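Local atomic coordinates of c-di-GMP synthase (Capnocytophaga granulosa, PDB entry 6WT9), a protein that synthesises the cyclic dinucleotide second messenger c-di-GMP from two GTP molecules, as the signal-producing enzyme of a bacterial CBASS antiphage defence system. Residues R16-E20 with I92-S96; K59-G64 with M183-V187; I98-S104 with D188-W194; R154-E158 with I170-I176; L161-I167 with I176-K181. The contacts are given in a common frame with arbitrary orientation. Residue numbers count along the deposited sequence, not the author numbering.

Contact 3 is the buried framework: two parallel strands of the mixed sheet joined by six backbone hydrogen bonds. Contact 2, also largely buried, packs helix 54-71 on the start of the same strand 185-194 through side chains, with no direct hydrogen bond. Contacts 4 and 5 share I176 and helix 147-164; both are partly buried and join that helix to hairpin 167-169/176-180, contact 4 mainly through R154, contact 5 through L161, Y165 just past the helix end, and the T179-I167 backbone bond within the hairpin. At the surface, one backbone bond and a proline-tyrosine CH-pi contact join the end of helix 6-17 to a loop in contact 1, which touches contact 2 through S96-S60 and Y95-R185.

Contact 1: R16-E20 with I92-S96; sequences RSNPE and IKGYS
The C-terminal end of helix 6-17 meets the loop between helix 85-88 and strand 98-104 of the nucleotidyltransferase fold. R16 and S17 are still helical; N18 leaves the helix at phi/psi -134/69. The loop passes through K93 (-107/137) and G94 (-62/-36) into an inverse gamma turn centred on Y95 (-89/48). S17 and G94 are the nearest pair, CA to CA 4.4 Å.

Polar contacts converge on the carbonyl of R16. G94 N donates to R16 O at 2.8 Å and 170°, K93 CA lies 3.4 Å from R16 O as a CA-H...O contact, and water 1 bridges R16 O (2.8 Å) to Y95 N (2.9 Å). A CB on G94 would clash with P19 CD and S17 O, so the approach depends on the missing side chain.

In apolar packing, R16, extended in chi1 and chi2 (t, t), sets its CD 4.3 Å from I92 CD1 while its guanidinium pairs with D259. Y95 (chi1 m) offers a ring face to P19: P19 CG sits 3.5 Å from the Y95 ring centroid, 10° off the normal, a CH-pi contact. At the ring's far end, Y95 OH lies 3.2 Å from E20 CG.

Contact 2: K59-G64 with M183-V187; sequences KSREAG and MGRDV
Residues 59-64 are regular helix, with A63 N bonded to K59 O at 2.9 Å. The partner begins as a turn, M183 at phi/psi -105/-16 and G184 at 67/35, and becomes strand from R185 (-124/150) to V187 (-136/130). Helix and strand axes approach to 8.0 Å and cross at -49°. The CA register is S60 with R185 at 6.3 Å and G64 with V187 at 6.0 Å. No hydrogen bond joins the segments directly; water 2 lies 3.2 Å from S60 O and 2.9 Å from D186 O, placed to donate but with further acceptors competing.

A63 points at the strand and is central: its CB is 3.7 Å from R185 CB, 3.9 Å from V187 CG2 and 4.2 Å from SE of M183, a selenomethionine. The M183 side chain (m, t, p) curls over the helix, with M183 CE 3.4 Å from K59 O and 3.7 Å from E62 CD. V187 (t) brings CG2 to 3.7 Å from G64 N. R185 (m, m, t) runs beside the helix, with K59 CD 3.8 Å from R185 NH2. The like charges of K59 NZ and R185 NH2 are 4.4 Å apart, and E20 gives R185 a long, weak ion pair.

A63, M183 and V187 pack helix 54-71 against the sheet, beside the 176-180/185-194 hairpin, whose G1 beta bulge pairs G184 and R185 with N180.

Contact 3: I98-S104 with D188-W194; sequences IDLLVIS and DIVIANW
Both segments are extended and run parallel, axes 4.5 Å apart and crossing at -37°, in unbroken register from D99-D188 to I103-A192. D188 N donates to I98 O (3.0 Å) and D188 O accepts from L100 N (2.6 Å). Its carboxylate, paired with K177, shares a face with that of D99 (D188 OD2 to D99 OD1 3.8 Å); as in related nucleotidyltransferases, these carboxylates probably belong to the metal-binding active site. I189, on the other face, sets CG2 3.9 Å from V102 CG2. V190 N bonds L100 O (2.9 Å), V190 O takes V102 N (2.7 Å), and V190 CB meets L101 CD2 (3.6 Å). I191 bends CD1 to 3.7 Å from V102 CB. A192 N bonds V102 O (2.9 Å), and A192 O accepts S104 N (3.1 Å). W194 lays its five-membered ring over I103 CG2, centroid 3.5 Å away. Helices 54-71 and 147-164 cover the face carrying I189 and I191; strand 78-83 borders 98-104, and strands 176-180 and 212-216 border 188-194.

Contact 4: R154-E158 with I170-I176; sequences RLLSE and ITHPKAI
R154 reaches from helix 147-164 into the curve of loop 170-175. Its chi1 is t and chi2 p, while chi3 at 148° lies between wells, a bent path that delivers the guanidinium among backbone carbonyls. I176 (m, t) lies under one face, CG1 3.4 Å from R154 NH1. At the edge R154 NH2 is 2.4 Å from H172 O, too poorly angled for a hydrogen bond. R154 NE donates to water 3 (2.8 Å), which lies 3.0 Å from P173 O. The salt bridge from R154 NH1 to E158 OE2 measures 2.3 Å, too short for either atom's place to be certain; E158 also pairs with K217.

E158 (m, t) packs CG 3.8 Å from I170 CG2 and 3.7 Å from I176 CD1. S157 CB lies 3.7 Å from I176 CD1, its OG bonded to N153 O.

The helix is regular (E158 N to R154 O 3.0 Å), whereas the loop is irregular until I176 begins a strand. This is a helix packed over the connecting loop of the 167-169/176-180 beta hairpin.

Contact 5: L161-I167 with I176-K181; sequences LSSVYEI and IKITNK
Y165 lays one face of its ring over I178: I178 CD1 is 3.7 Å from the Y165 ring centroid and 8° off the normal, a CH-pi contact. Chi1 m and chi2 -76° aim the ring at the strand, so that Y165 CE1 lies 4.1 Å from N180 ND2 at the edge. Water 4 joins the two polar ends, 2.9 Å from Y165 OH and 3.2 Å from N180 ND2, the amide donating; N180 OD1 is hydrogen-bonded to M183 N.

Helix 147-164 ends just before this ring. Y165 N still bonds L161 O (2.9 Å), but Y165 itself is the first residue to leave helical angles, at phi/psi -112/127; E166 (-61/-38) and I167 (-96/105) then lead toward strand 167-169.

One turn before Y165, L161 adds apolar contacts, L161 CD1 to I176 CG2 3.9 Å and L161 CB to I178 CG2 4.0 Å. Past the helix end the backbones meet: T179 N donates to I167 O at 3.1 Å and 148°. I167 CG2 is 3.5 Å from T179 OG1, whose own polar partner is D186. At the exposed end I167 CD1 packs 3.8 Å from K181 CD, and E166 OE2 stays 4.3 Å from K181 NZ, beyond a salt bridge.

The chain leaves helix 147-164, turns and enters an antiparallel beta hairpin, with the last helical turn packed on its second strand.

Contact 1: R16-E20 with I92-S96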
# COMPACT_ATOMS: atom_id res chain seq x y z
N ARG A 16 -9.81 7.88 -10.14
CA ARG A 16 -8.77 7.59 -9.16
C ARG A 16 -7.75 6.61 -9.71
O ARG A 16 -6.54 6.85 -9.64
CB ARG A 16 -9.40 7.05 -7.87
CG ARG A 16 -8.40 6.61 -6.82
CD ARG A 16 -9.12 5.94 -5.66
NE ARG A 16 -10.09 6.84 -5.04
CZ ARG A 16 -11.23 6.45 -4.49
NH1 ARG A 16 -11.57 5.16 -4.48
NH2 ARG A 16 -12.05 7.35 -3.95
N SER A 17 -8.22 5.49 -10.28
CA SER A 17 -7.31 4.47 -10.79
C SER A 17 -6.83 4.76 -12.20
O SER A 17 -5.76 4.27 -12.59
CB SER A 17 -7.98 3.09 -10.74
OG SER A 17 -9.17 3.07 -11.52
N ASN A 18 -7.58 5.53 -12.98
CA ASN A 18 -7.24 5.85 -14.37
C ASN A 18 -7.44 7.35 -14.58
O ASN A 18 -8.36 7.77 -15.29
CB ASN A 18 -8.09 5.02 -15.33
CG ASN A 18 -7.71 5.23 -16.79
OD1 ASN A 18 -6.72 5.89 -17.10
ND2 ASN A 18 -8.50 4.66 -17.69
N PRO A 19 -6.60 8.18 -13.95
CA PRO A 19 -6.84 9.63 -14.02
C PRO A 19 -6.64 10.22 -15.41
O PRO A 19 -7.29 11.21 -15.74
CB PRO A 19 -5.82 10.20 -13.02
CG PRO A 19 -4.72 9.20 -13.01
CD PRO A 19 -5.39 7.86 -13.18
N GLU A 20 -5.77 9.63 -16.22
CA GLU A 20 -5.57 10.11 -17.58
C GLU A 20 -6.64 9.62 -18.54
O GLU A 20 -6.60 9.97 -19.72
CB GLU A 20 -4.18 9.71 -18.09
CG GLU A 20 -3.06 10.17 -17.17
CD GLU A 20 -1.68 9.89 -17.74
OE1 GLU A 20 -1.59 9.52 -18.93
OE2 GLU A 20 -0.69 10.04 -17.00
N ILE A 92 -4.18 1.90 -5.09
CA ILE A 92 -5.49 2.12 -5.69
C ILE A 92 -5.55 3.37 -6.55
O ILE A 92 -6.57 3.59 -7.23
CB ILE A 92 -6.61 2.16 -4.62
CG1 ILE A 92 -6.33 3.28 -3.61
CG2 ILE A 92 -6.72 0.82 -3.91
CD1 ILE A 92 -7.41 3.42 -2.56
N LYS A 93 -4.52 4.20 -6.54
CA LYS A 93 -4.48 5.42 -7.34
C LYS A 93 -3.52 5.25 -8.51
O LYS A 93 -2.42 4.70 -8.35
CB LYS A 93 -4.06 6.63 -6.51
CG LYS A 93 -4.87 6.84 -5.24
CD LYS A 93 -4.64 8.24 -4.68
CE LYS A 93 -3.16 8.58 -4.64
NZ LYS A 93 -2.93 10.00 -4.24
N GLY A 94 -3.94 5.71 -9.69
CA GLY A 94 -3.05 5.69 -10.84
C GLY A 94 -1.81 6.55 -10.62
O GLY A 94 -0.72 6.20 -11.06
N TYR A 95 -1.97 7.68 -9.94
CA TYR A 95 -0.85 8.56 -9.60
C TYR A 95 -0.23 8.16 -8.27
O TYR A 95 0.00 9.00 -7.39
CB TYR A 95 -1.32 10.01 -9.59
CG TYR A 95 -1.62 10.57 -10.96
CD1 TYR A 95 -1.01 10.05 -12.09
CD2 TYR A 95 -2.51 11.62 -11.12
CE1 TYR A 95 -1.28 10.56 -13.35
CE2 TYR A 95 -2.79 12.14 -12.37
CZ TYR A 95 -2.17 11.61 -13.48
OH TYR A 95 -2.44 12.12 -14.73
N SER A 96 0.03 6.87 -8.11
CA SER A 96 0.61 6.36 -6.87
C SER A 96 2.07 6.76 -6.78
O SER A 96 2.85 6.57 -7.72
CB SER A 96 0.46 4.85 -6.81
OG SER A 96 1.02 4.33 -5.61
O HOH W 1 -4.60 8.76 -9.16

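Contact 2: K59-G64 with M183-V187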
# COMPACT_ATOMS: atom_id res chain seq x y z
N LYS A 59 5.36 3.86 -14.74
CA LYS A 59 5.84 5.24 -14.67
C LYS A 59 6.15 5.66 -13.24
O LYS A 59 7.08 6.44 -13.01
CB LYS A 59 4.83 6.19 -15.31
CG LYS A 59 4.49 5.83 -16.75
CD LYS A 59 3.59 6.88 -17.40
CE LYS A 59 4.35 8.17 -17.68
NZ LYS A 59 3.52 9.13 -18.46
N SER A 60 5.38 5.16 -12.27
CA SER A 60 5.70 5.43 -10.87
C SER A 60 7.02 4.77 -10.48
O SER A 60 7.82 5.37 -9.76
CB SER A 60 4.57 4.95 -9.97
OG SER A 60 3.36 5.64 -10.25
N ARG A 61 7.25 3.55 -10.95
CA ARG A 61 8.53 2.90 -10.70
C ARG A 61 9.66 3.58 -11.47
O ARG A 61 10.81 3.59 -11.01
CB ARG A 61 8.45 1.42 -11.07
CG ARG A 61 9.23 0.50 -10.15
CD ARG A 61 9.18 -0.95 -10.60
NE ARG A 61 9.80 -1.84 -9.63
CZ ARG A 61 11.12 -2.02 -9.51
NH1 ARG A 61 11.96 -1.36 -10.30
NH2 ARG A 61 11.59 -2.86 -8.60
N GLU A 62 9.35 4.15 -12.64
CA GLU A 62 10.37 4.84 -13.43
C GLU A 62 10.80 6.14 -12.76
O GLU A 62 11.98 6.52 -12.83
CB GLU A 62 9.84 5.09 -14.84
CG GLU A 62 10.77 5.91 -15.72
CD GLU A 62 10.21 6.12 -17.11
OE1 GLU A 62 9.30 5.36 -17.51
OE2 GLU A 62 10.67 7.05 -17.81
N ALA A 63 9.86 6.85 -12.13
CA ALA A 63 10.21 8.08 -11.43
C ALA A 63 11.15 7.80 -10.27
O ALA A 63 12.09 8.57 -10.02
CB ALA A 63 8.95 8.79 -10.94
N GLY A 64 10.92 6.70 -9.54
CA GLY A 64 11.86 6.31 -8.51
C GLY A 64 13.21 5.90 -9.07
O GLY A 64 14.24 6.07 -8.40
N MSE A 183 7.09 14.14 -15.37
CA MSE A 183 6.28 12.93 -15.35
C MSE A 183 5.02 13.09 -14.51
O MSE A 183 4.09 12.29 -14.61
CB MSE A 183 7.09 11.75 -14.83
CG MSE A 183 8.40 11.52 -15.56
SE MSE A 183 9.28 9.90 -14.94
CE MSE A 183 7.95 8.59 -15.51
N GLY A 184 4.99 14.12 -13.66
CA GLY A 184 3.88 14.30 -12.75
C GLY A 184 3.79 13.24 -11.68
O GLY A 184 2.68 12.87 -11.28
N ARG A 185 4.92 12.74 -11.20
CA ARG A 185 4.97 11.70 -10.19
C ARG A 185 5.77 12.17 -8.99
O ARG A 185 6.70 12.98 -9.12
CB ARG A 185 5.58 10.40 -10.75
CG ARG A 185 4.83 9.81 -11.94
CD ARG A 185 3.42 9.40 -11.57
NE ARG A 185 2.78 8.63 -12.63
CZ ARG A 185 2.11 9.17 -13.65
NH1 ARG A 185 1.99 10.49 -13.74
NH2 ARG A 185 1.57 8.40 -14.57
N ASP A 186 5.42 11.65 -7.81
CA ASP A 186 6.11 11.96 -6.57
C ASP A 186 6.93 10.77 -6.10
O ASP A 186 6.54 9.61 -6.30
CB ASP A 186 5.13 12.39 -5.48
CG ASP A 186 4.59 13.79 -5.69
OD1 ASP A 186 5.21 14.55 -6.46
OD2 ASP A 186 3.56 14.13 -5.08
N VAL A 187 8.06 11.06 -5.47
CA VAL A 187 8.94 10.04 -4.90
C VAL A 187 9.37 10.50 -3.52
O VAL A 187 9.82 11.64 -3.35
CB VAL A 187 10.17 9.77 -5.79
CG1 VAL A 187 11.08 8.73 -5.13
CG2 VAL A 187 9.76 9.32 -7.18
O HOH W 2 6.01 7.63 -8.38

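Contact 3: I98-S104 with D188-W194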
# COMPACT_ATOMS: atom_id res chain seq x y z
N ILE A 98 5.92 6.49 -4.83
CA ILE A 98 6.77 5.37 -4.48
C ILE A 98 7.82 5.86 -3.50
O ILE A 98 8.21 7.03 -3.51
CB ILE A 98 7.42 4.73 -5.73
CG1 ILE A 98 8.09 3.39 -5.39
CG2 ILE A 98 8.43 5.68 -6.36
CD1 ILE A 98 8.47 2.58 -6.61
N ASP A 99 8.26 4.97 -2.62
CA ASP A 99 9.28 5.29 -1.63
C ASP A 99 10.59 4.62 -2.02
O ASP A 99 10.62 3.42 -2.32
CB ASP A 99 8.85 4.84 -0.23
CG ASP A 99 7.80 5.74 0.38
OD1 ASP A 99 7.21 6.56 -0.36
OD2 ASP A 99 7.57 5.65 1.61
N LEU A 100 11.66 5.41 -2.04
CA LEU A 100 13.00 4.93 -2.36
C LEU A 100 13.81 4.87 -1.07
O LEU A 100 14.05 5.90 -0.43
CB LEU A 100 13.68 5.86 -3.37
CG LEU A 100 15.15 5.55 -3.65
CD1 LEU A 100 15.29 4.21 -4.33
CD2 LEU A 100 15.78 6.66 -4.47
N LEU A 101 14.22 3.66 -0.69
CA LEU A 101 15.02 3.45 0.50
C LEU A 101 16.50 3.52 0.16
O LEU A 101 16.95 2.87 -0.79
CB LEU A 101 14.69 2.10 1.15
CG LEU A 101 13.35 2.02 1.88
CD1 LEU A 101 13.06 0.59 2.29
CD2 LEU A 101 13.36 2.92 3.09
N VAL A 102 17.25 4.31 0.92
CA VAL A 102 18.69 4.45 0.76
C VAL A 102 19.33 3.81 1.99
O VAL A 102 19.35 4.40 3.07
CB VAL A 102 19.12 5.91 0.60
CG1 VAL A 102 20.61 6.00 0.34
CG2 VAL A 102 18.33 6.58 -0.51
N ILE A 103 19.85 2.59 1.82
CA ILE A 103 20.31 1.77 2.93
C ILE A 103 21.83 1.68 2.88
O ILE A 103 22.40 1.31 1.85
CB ILE A 103 19.67 0.37 2.89
CG1 ILE A 103 18.19 0.48 2.49
CG2 ILE A 103 19.80 -0.33 4.23
CD1 ILE A 103 17.48 -0.85 2.37
N SER A 104 22.48 2.00 4.00
CA SER A 104 23.93 1.95 4.07
C SER A 104 24.43 0.52 4.13
O SER A 104 23.85 -0.34 4.81
CB SER A 104 24.43 2.72 5.29
OG SER A 104 24.22 4.11 5.15
N ASP A 188 9.23 9.63 -2.53
CA ASP A 188 9.77 9.87 -1.19
C ASP A 188 11.07 9.10 -1.03
O ASP A 188 11.19 7.95 -1.48
CB ASP A 188 8.77 9.45 -0.11
CG ASP A 188 7.53 10.33 -0.09
OD1 ASP A 188 7.38 11.17 -1.00
OD2 ASP A 188 6.71 10.18 0.84
N ILE A 189 12.05 9.74 -0.40
CA ILE A 189 13.39 9.18 -0.24
C ILE A 189 13.67 9.05 1.25
O ILE A 189 13.64 10.04 1.98
CB ILE A 189 14.46 10.05 -0.93
CG1 ILE A 189 14.23 10.10 -2.44
CG2 ILE A 189 15.85 9.53 -0.62
CD1 ILE A 189 13.33 11.24 -2.91
N VAL A 190 13.96 7.82 1.69
CA VAL A 190 14.14 7.51 3.10
C VAL A 190 15.56 7.00 3.32
O VAL A 190 16.04 6.15 2.56
CB VAL A 190 13.10 6.47 3.58
CG1 VAL A 190 13.31 6.14 5.04
CG2 VAL A 190 11.69 6.99 3.34
N ILE A 191 16.22 7.51 4.35
CA ILE A 191 17.58 7.13 4.70
C ILE A 191 17.53 6.12 5.83
O ILE A 191 16.88 6.35 6.85
CB ILE A 191 18.41 8.37 5.11
CG1 ILE A 191 18.33 9.45 4.03
CG2 ILE A 191 19.85 7.99 5.40
CD1 ILE A 191 18.81 9.00 2.67
N ALA A 192 18.22 4.99 5.66
CA ALA A 192 18.17 3.91 6.64
C ALA A 192 19.46 3.11 6.60
O ALA A 192 20.35 3.35 5.78
CB ALA A 192 16.95 3.01 6.39
N ASN A 193 19.57 2.15 7.52
CA ASN A 193 20.64 1.17 7.52
C ASN A 193 20.07 -0.17 8.00
O ASN A 193 18.96 -0.24 8.54
CB ASN A 193 21.83 1.60 8.39
CG ASN A 193 21.51 1.57 9.87
OD1 ASN A 193 20.38 1.80 10.29
ND2 ASN A 193 22.53 1.28 10.68
N TRP A 194 20.85 -1.23 7.81
CA TRP A 194 20.43 -2.56 8.20
C TRP A 194 20.59 -2.76 9.71
O TRP A 194 21.55 -2.29 10.31
CB TRP A 194 21.24 -3.63 7.46
CG TRP A 194 21.09 -3.60 5.98
CD1 TRP A 194 22.01 -3.18 5.07
CD2 TRP A 194 19.94 -3.99 5.23
NE1 TRP A 194 21.51 -3.29 3.79
CE2 TRP A 194 20.24 -3.79 3.86
CE3 TRP A 194 18.68 -4.50 5.57
CZ2 TRP A 194 19.33 -4.08 2.85
CZ3 TRP A 194 17.78 -4.79 4.56
CH2 TRP A 194 18.11 -4.58 3.21

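Contact 4: R154-E158 with I170-I176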
# COMPACT_ATOMS: atom_id res chain seq x y z
N ARG A 154 21.81 11.81 4.31
CA ARG A 154 20.62 12.65 4.31
C ARG A 154 20.94 14.05 3.79
O ARG A 154 20.20 14.60 2.97
CB ARG A 154 20.02 12.73 5.72
CG ARG A 154 18.83 13.67 5.86
CD ARG A 154 17.71 13.28 4.92
NE ARG A 154 16.39 13.58 5.47
CZ ARG A 154 15.73 14.71 5.26
NH1 ARG A 154 16.25 15.66 4.50
NH2 ARG A 154 14.53 14.90 5.81
N LEU A 155 22.05 14.63 4.25
CA LEU A 155 22.43 15.96 3.79
C LEU A 155 22.84 15.95 2.32
O LEU A 155 22.52 16.88 1.57
CB LEU A 155 23.56 16.51 4.65
CG LEU A 155 23.20 16.86 6.10
CD1 LEU A 155 24.45 17.22 6.89
CD2 LEU A 155 22.19 18.00 6.14
N LEU A 156 23.56 14.91 1.88
CA LEU A 156 23.96 14.83 0.48
C LEU A 156 22.76 14.60 -0.42
O LEU A 156 22.71 15.13 -1.54
CB LEU A 156 25.00 13.72 0.29
CG LEU A 156 26.40 13.98 0.85
CD1 LEU A 156 27.28 12.75 0.68
CD2 LEU A 156 27.03 15.19 0.17
N SER A 157 21.79 13.81 0.03
CA SER A 157 20.57 13.62 -0.74
C SER A 157 19.79 14.92 -0.86
O SER A 157 19.20 15.20 -1.91
CB SER A 157 19.70 12.53 -0.11
OG SER A 157 20.41 11.30 -0.04
N GLU A 158 19.79 15.74 0.20
CA GLU A 158 19.12 17.03 0.14
C GLU A 158 19.75 17.92 -0.93
O GLU A 158 19.04 18.55 -1.72
CB GLU A 158 19.19 17.73 1.50
CG GLU A 158 18.30 17.12 2.56
CD GLU A 158 18.42 17.83 3.89
OE1 GLU A 158 19.17 18.82 3.97
OE2 GLU A 158 17.77 17.39 4.86
N ILE A 170 12.36 19.13 1.90
CA ILE A 170 13.31 18.60 2.87
C ILE A 170 12.87 18.92 4.30
O ILE A 170 13.69 18.87 5.22
CB ILE A 170 14.73 19.12 2.60
CG1 ILE A 170 14.81 20.63 2.85
CG2 ILE A 170 15.17 18.79 1.18
CD1 ILE A 170 16.23 21.18 2.85
N THR A 171 11.59 19.21 4.51
CA THR A 171 11.12 19.65 5.82
C THR A 171 10.97 18.49 6.79
O THR A 171 11.34 18.61 7.96
CB THR A 171 9.80 20.40 5.68
OG1 THR A 171 10.01 21.61 4.94
CG2 THR A 171 9.21 20.74 7.05
N HIS A 172 10.44 17.36 6.33
CA HIS A 172 10.21 16.24 7.24
C HIS A 172 11.53 15.54 7.56
O HIS A 172 12.30 15.24 6.64
CB HIS A 172 9.22 15.25 6.65
CG HIS A 172 8.67 14.28 7.65
ND1 HIS A 172 9.19 13.02 7.83
CD2 HIS A 172 7.65 14.40 8.53
CE1 HIS A 172 8.51 12.40 8.77
NE2 HIS A 172 7.57 13.21 9.21
N PRO A 173 11.81 15.25 8.83
CA PRO A 173 13.12 14.68 9.19
C PRO A 173 13.28 13.20 8.91
O PRO A 173 14.34 12.64 9.19
CB PRO A 173 13.19 14.95 10.70
CG PRO A 173 11.77 14.93 11.14
CD PRO A 173 10.98 15.53 10.01
N LYS A 174 12.26 12.53 8.36
CA LYS A 174 12.37 11.11 8.04
C LYS A 174 12.36 10.82 6.55
O LYS A 174 12.68 9.69 6.16
CB LYS A 174 11.24 10.31 8.71
CG LYS A 174 11.45 10.05 10.20
CD LYS A 174 10.44 9.02 10.71
CE LYS A 174 9.48 9.63 11.72
NZ LYS A 174 10.13 9.93 13.02
N ALA A 175 12.02 11.79 5.71
CA ALA A 175 11.93 11.52 4.28
C ALA A 175 12.07 12.81 3.50
O ALA A 175 11.67 13.88 3.96
CB ALA A 175 10.60 10.83 3.93
N ILE A 176 12.64 12.69 2.30
CA ILE A 176 12.69 13.76 1.32
C ILE A 176 11.65 13.46 0.26
O ILE A 176 11.57 12.33 -0.24
CB ILE A 176 14.09 13.89 0.69
CG1 ILE A 176 15.16 14.04 1.77
CG2 ILE A 176 14.14 15.07 -0.27
CD1 ILE A 176 16.57 14.10 1.22
O HOH W 3 16.26 11.41 7.18

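Contact 5: L161-I167 with I176-K181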
# COMPACT_ATOMS: atom_id res chain seq x y z
N LEU A 161 19.11 16.39 -4.64
CA LEU A 161 17.70 16.39 -5.04
C LEU A 161 17.16 17.81 -5.16
O LEU A 161 16.42 18.12 -6.10
CB LEU A 161 16.87 15.57 -4.06
CG LEU A 161 17.20 14.07 -4.05
CD1 LEU A 161 16.36 13.34 -3.02
CD2 LEU A 161 17.01 13.47 -5.44
N SER A 162 17.53 18.69 -4.22
CA SER A 162 17.12 20.09 -4.34
C SER A 162 17.72 20.77 -5.56
O SER A 162 17.17 21.76 -6.04
CB SER A 162 17.51 20.87 -3.08
OG SER A 162 16.94 20.28 -1.92
N SER A 163 18.84 20.25 -6.06
CA SER A 163 19.48 20.79 -7.25
C SER A 163 18.92 20.23 -8.55
O SER A 163 19.10 20.85 -9.60
CB SER A 163 20.99 20.53 -7.19
OG SER A 163 21.57 20.60 -8.47
N VAL A 164 18.26 19.08 -8.50
CA VAL A 164 17.71 18.45 -9.69
C VAL A 164 16.24 18.77 -9.88
O VAL A 164 15.80 19.05 -11.00
CB VAL A 164 17.94 16.92 -9.63
CG1 VAL A 164 17.11 16.22 -10.69
CG2 VAL A 164 19.41 16.60 -9.80
N TYR A 165 15.46 18.76 -8.81
CA TYR A 165 14.02 18.94 -8.88
C TYR A 165 13.63 20.27 -8.25
O TYR A 165 14.00 20.55 -7.10
CB TYR A 165 13.29 17.79 -8.17
CG TYR A 165 13.61 16.43 -8.76
CD1 TYR A 165 13.04 16.02 -9.96
CD2 TYR A 165 14.46 15.55 -8.11
CE1 TYR A 165 13.32 14.78 -10.50
CE2 TYR A 165 14.75 14.30 -8.64
CZ TYR A 165 14.17 13.93 -9.83
OH TYR A 165 14.45 12.69 -10.38
N GLU A 166 12.88 21.08 -9.00
CA GLU A 166 12.42 22.37 -8.48
C GLU A 166 11.55 22.19 -7.25
O GLU A 166 11.63 22.97 -6.30
CB GLU A 166 11.67 23.14 -9.56
CG GLU A 166 12.54 23.70 -10.68
CD GLU A 166 13.05 22.63 -11.63
OE1 GLU A 166 14.01 22.91 -12.38
OE2 GLU A 166 12.50 21.51 -11.63
N ILE A 167 10.70 21.16 -7.25
CA ILE A 167 9.84 20.84 -6.11
C ILE A 167 10.56 19.77 -5.30
O ILE A 167 10.61 18.60 -5.70
CB ILE A 167 8.45 20.38 -6.56
CG1 ILE A 167 7.81 21.45 -7.46
CG2 ILE A 167 7.57 20.09 -5.36
CD1 ILE A 167 6.46 21.05 -8.01
N ILE A 176 12.64 12.69 2.30
CA ILE A 176 12.69 13.76 1.32
C ILE A 176 11.65 13.46 0.26
O ILE A 176 11.57 12.33 -0.24
CB ILE A 176 14.09 13.89 0.69
CG1 ILE A 176 15.16 14.04 1.77
CG2 ILE A 176 14.14 15.07 -0.27
CD1 ILE A 176 16.57 14.10 1.22
N LYS A 177 10.84 14.46 -0.10
CA LYS A 177 9.79 14.29 -1.09
C LYS A 177 10.10 15.17 -2.29
O LYS A 177 10.28 16.38 -2.15
CB LYS A 177 8.42 14.65 -0.51
CG LYS A 177 7.26 14.36 -1.46
CD LYS A 177 5.92 14.58 -0.79
CE LYS A 177 4.78 14.06 -1.65
NZ LYS A 177 4.88 12.59 -1.89
N ILE A 178 10.17 14.56 -3.48
CA ILE A 178 10.44 15.28 -4.71
C ILE A 178 9.26 15.11 -5.65
O ILE A 178 8.45 14.19 -5.51
CB ILE A 178 11.75 14.82 -5.39
CG1 ILE A 178 11.63 13.39 -5.92
CG2 ILE A 178 12.93 14.95 -4.43
CD1 ILE A 178 11.33 13.29 -7.41
N THR A 179 9.18 16.00 -6.63
CA THR A 179 8.17 15.94 -7.67
C THR A 179 8.86 16.01 -9.02
O THR A 179 9.54 17.01 -9.32
CB THR A 179 7.15 17.08 -7.54
OG1 THR A 179 6.42 16.93 -6.31
CG2 THR A 179 6.18 17.07 -8.71
N ASN A 180 8.72 14.96 -9.82
CA ASN A 180 9.19 14.97 -11.20
C ASN A 180 8.12 15.68 -12.03
O ASN A 180 7.12 15.08 -12.41
CB ASN A 180 9.44 13.54 -11.69
CG ASN A 180 10.17 13.50 -13.02
OD1 ASN A 180 9.88 14.27 -13.93
ND2 ASN A 180 11.12 12.57 -13.14
N LYS A 181 8.34 16.97 -12.29
CA LYS A 181 7.33 17.75 -13.01
C LYS A 181 7.16 17.28 -14.44
O LYS A 181 6.08 17.46 -15.03
CB LYS A 181 7.70 19.23 -12.98
CG LYS A 181 7.83 19.81 -11.58
CD LYS A 181 7.76 21.33 -11.59
CE LYS A 181 8.81 21.93 -12.51
NZ LYS A 181 8.75 23.42 -12.51
O HOH W 4 12.10 10.93 -10.57